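Local atomic coordinates of uncharacterized protein (Neisseria meningitidis serogroup B, PDB entry 3NYM), a protein that is of unknown function but belongs to the uncharacterised family DUF6853 and forms a largely helical two-chain assembly. Residues 17-23 against 117-123. Residues are numbered along the deposited sequence; the frame is centred on the assembly and turned at random.
Sequences VGLYQGF and KKNSFSW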
loop_
_atom_site.group_PDB
_atom_site.type_symbol
_atom_site.label_atom_id
_atom_site.label_comp_id
_atom_site.label_asym_id
_atom_site.label_seq_id
_atom_site.Cartn_x
_atom_site.Cartn_y
_atom_site.Cartn_z
ATOM N N VAL A 17 -3.696 18.875 -12.125
ATOM C CA VAL A 17 -3.133 18.295 -13.340
ATOM C C VAL A 17 -4.251 17.995 -14.333
ATOM O O VAL A 17 -4.134 18.264 -15.532
ATOM C CB VAL A 17 -2.334 17.012 -13.039
ATOM C CG1 VAL A 17 -1.856 16.366 -14.333
ATOM C CG2 VAL A 17 -1.159 17.332 -12.130
ATOM N N GLY A 18 -5.346 17.448 -13.823
ATOM C CA GLY A 18 -6.512 17.185 -14.643
ATOM C C GLY A 18 -7.027 18.433 -15.338
ATOM O O GLY A 18 -7.426 18.386 -16.508
ATOM N N LEU A 19 -7.025 19.556 -14.626
ATOM C CA LEU A 19 -7.555 20.801 -15.191
ATOM C C LEU A 19 -6.728 21.261 -16.389
ATOM O O LEU A 19 -7.269 21.826 -17.338
ATOM C CB LEU A 19 -7.634 21.907 -14.134
ATOM C CG LEU A 19 -8.620 21.649 -12.995
ATOM C CD1 LEU A 19 -8.464 22.687 -11.894
ATOM C CD2 LEU A 19 -10.049 21.621 -13.527
ATOM N N TYR A 20 -5.419 21.024 -16.353
ATOM C CA TYR A 20 -4.588 21.345 -17.512
ATOM C C TYR A 20 -5.046 20.537 -18.720
ATOM O O TYR A 20 -4.897 20.964 -19.860
ATOM C CB TYR A 20 -3.094 21.128 -17.214
ATOM C CG TYR A 20 -2.512 22.283 -16.430
ATOM C CD1 TYR A 20 -2.171 23.472 -17.071
ATOM C CD2 TYR A 20 -2.357 22.210 -15.051
ATOM C CE1 TYR A 20 -1.672 24.550 -16.365
ATOM C CE2 TYR A 20 -1.856 23.289 -14.328
ATOM C CZ TYR A 20 -1.514 24.455 -14.992
ATOM O OH TYR A 20 -1.013 25.533 -14.289
ATOM N N GLN A 21 -5.638 19.381 -18.461
ATOM C CA GLN A 21 -6.078 18.496 -19.538
ATOM C C GLN A 21 -7.524 18.746 -19.935
ATOM O O GLN A 21 -8.089 18.013 -20.743
ATOM C CB GLN A 21 -5.865 17.022 -19.153
ATOM C CG GLN A 21 -4.442 16.726 -18.761
ATOM C CD GLN A 21 -4.168 15.255 -18.561
ATOM O OE1 GLN A 21 -4.990 14.401 -18.890
ATOM N NE2 GLN A 21 -2.993 14.948 -18.036
ATOM N N GLY A 22 -8.124 19.777 -19.354
ATOM C CA GLY A 22 -9.452 20.200 -19.761
ATOM C C GLY A 22 -10.617 19.547 -19.039
ATOM O O GLY A 22 -11.761 19.647 -19.495
ATOM N N PHE A 23 -10.353 18.888 -17.915
ATOM C CA PHE A 23 -11.447 18.326 -17.121
ATOM C C PHE A 23 -11.301 18.579 -15.620
ATOM O O PHE A 23 -10.208 18.823 -15.118
ATOM C CB PHE A 23 -11.663 16.835 -17.420
ATOM C CG PHE A 23 -10.450 15.985 -17.193
ATOM C CD1 PHE A 23 -10.125 15.536 -15.924
ATOM C CD2 PHE A 23 -9.631 15.625 -18.254
ATOM C CE1 PHE A 23 -9.003 14.753 -15.716
ATOM C CE2 PHE A 23 -8.505 14.837 -18.050
ATOM C CZ PHE A 23 -8.195 14.404 -16.782
ATOM N N LYS A 117 -7.870 13.397 -21.701
ATOM C CA LYS A 117 -7.823 14.843 -21.937
ATOM C C LYS A 117 -8.965 15.306 -22.837
ATOM O O LYS A 117 -9.431 14.560 -23.697
ATOM C CB LYS A 117 -6.490 15.248 -22.575
ATOM C CG LYS A 117 -6.360 14.791 -24.013
ATOM C CD LYS A 117 -5.002 15.144 -24.601
ATOM C CE LYS A 117 -4.912 14.716 -26.059
ATOM N NZ LYS A 117 -3.667 15.227 -26.697
ATOM N N LYS A 118 -9.411 16.541 -22.639
ATOM C CA LYS A 118 -10.531 17.074 -23.409
ATOM C C LYS A 118 -10.089 18.183 -24.341
ATOM O O LYS A 118 -10.885 18.706 -25.118
ATOM C CB LYS A 118 -11.645 17.573 -22.483
ATOM C CG LYS A 118 -12.364 16.463 -21.741
ATOM C CD LYS A 118 -12.568 15.248 -22.645
ATOM C CE LYS A 118 -14.045 14.918 -22.841
ATOM N NZ LYS A 118 -14.256 13.724 -23.721
ATOM N N ASN A 119 -8.811 18.534 -24.259
ATOM C CA ASN A 119 -8.252 19.591 -25.088
ATOM C C ASN A 119 -7.014 19.077 -25.826
ATOM O O ASN A 119 -6.873 17.873 -26.049
ATOM C CB ASN A 119 -7.922 20.817 -24.232
ATOM C CG ASN A 119 -6.982 20.491 -23.084
ATOM O OD1 ASN A 119 -6.257 19.502 -23.128
ATOM N ND2 ASN A 119 -6.986 21.327 -22.053
ATOM N N SER A 120 -6.115 19.980 -26.200
ATOM C CA SER A 120 -4.936 19.579 -26.956
ATOM C C SER A 120 -3.692 19.463 -26.075
ATOM O O SER A 120 -2.563 19.402 -26.573
ATOM C CB SER A 120 -4.692 20.555 -28.104
ATOM O OG SER A 120 -4.694 21.884 -27.622
ATOM N N PHE A 121 -3.897 19.427 -24.762
ATOM C CA PHE A 121 -2.778 19.255 -23.844
ATOM C C PHE A 121 -1.945 18.033 -24.200
ATOM O O PHE A 121 -2.481 16.957 -24.476
ATOM C CB PHE A 121 -3.251 19.119 -22.399
ATOM C CG PHE A 121 -2.128 18.855 -21.430
ATOM C CD1 PHE A 121 -1.667 17.568 -21.220
ATOM C CD2 PHE A 121 -1.522 19.898 -20.743
ATOM C CE1 PHE A 121 -0.618 17.323 -20.327
ATOM C CE2 PHE A 121 -0.483 19.661 -19.850
ATOM C CZ PHE A 121 -0.032 18.371 -19.644
ATOM N N SER A 122 -0.627 18.206 -24.175
ATOM C CA SER A 122 0.295 17.104 -24.399
ATOM C C SER A 122 1.529 17.288 -23.527
ATOM O O SER A 122 2.075 18.382 -23.454
ATOM C CB SER A 122 0.702 17.043 -25.872
ATOM O OG SER A 122 1.469 15.883 -26.129
ATOM N N TRP A 123 1.961 16.229 -22.850
ATOM C CA TRP A 123 3.189 16.295 -22.071
ATOM C C TRP A 123 4.391 16.395 -23.012
ATOM O O TRP A 123 4.405 15.757 -24.069
ATOM C CB TRP A 123 3.343 15.045 -21.210
ATOM C CG TRP A 123 2.320 14.895 -20.114
ATOM C CD1 TRP A 123 1.276 14.005 -20.077
ATOM C CD2 TRP A 123 2.266 15.631 -18.880
ATOM N NE1 TRP A 123 0.575 14.148 -18.893
ATOM C CE2 TRP A 123 1.162 15.135 -18.144
ATOM C CE3 TRP A 123 3.047 16.649 -18.321
ATOM C CZ2 TRP A 123 0.811 15.644 -16.885
ATOM C CZ3 TRP A 123 2.704 17.141 -17.060
ATOM C CH2 TRP A 123 1.591 16.638 -16.361
#
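A helix ends with carbonyls that its own backbone cannot satisfy, and a loop from far along the chain can use them. Here helix 13-20 closes in a Schellman motif: F23 N bonds to G18 O at 3.3 Å and G22 N to L19 O at 3.0 Å, with G22 as the C' residue at positive phi. The irregular 117-123 segment, which follows the long helix 83-113, crosses this terminus, bringing the CA atoms of Q21 and K117 to 4.7 Å. Two nearly linear hydrogen bonds join the segments: K118 N donates to Q21 O at 2.7 Å, and N119 ND2 donates to Y20 O at 3.1 Å. Glycine suits position 22 twice over, since a CB there would jam against the preceding carbonyl and press on K118 and N119. N119 also works within its own loop, forming an Asx turn in which OD1 accepts from F121 N at 2.9 Å.

That turn leads into F121, whose ring takes Q21 CG over one face as a CH-pi contact and whose CE2 lies 4.0 Å from Y20 CB. On the other flank of Q21, the edge of the F23 ring meets the K117 backbone. Q21 NE2 and W123 NE1 both donate to L111 O, tying the two segments to the end of helix 83-113. The second subunit also reaches this site: its F80 meets the Y20 ring edge-to-face and its L75 packs on V17. Within the chain, V17 CG1 also abuts the edge of the indole, 3.8 Å from W123 CZ2.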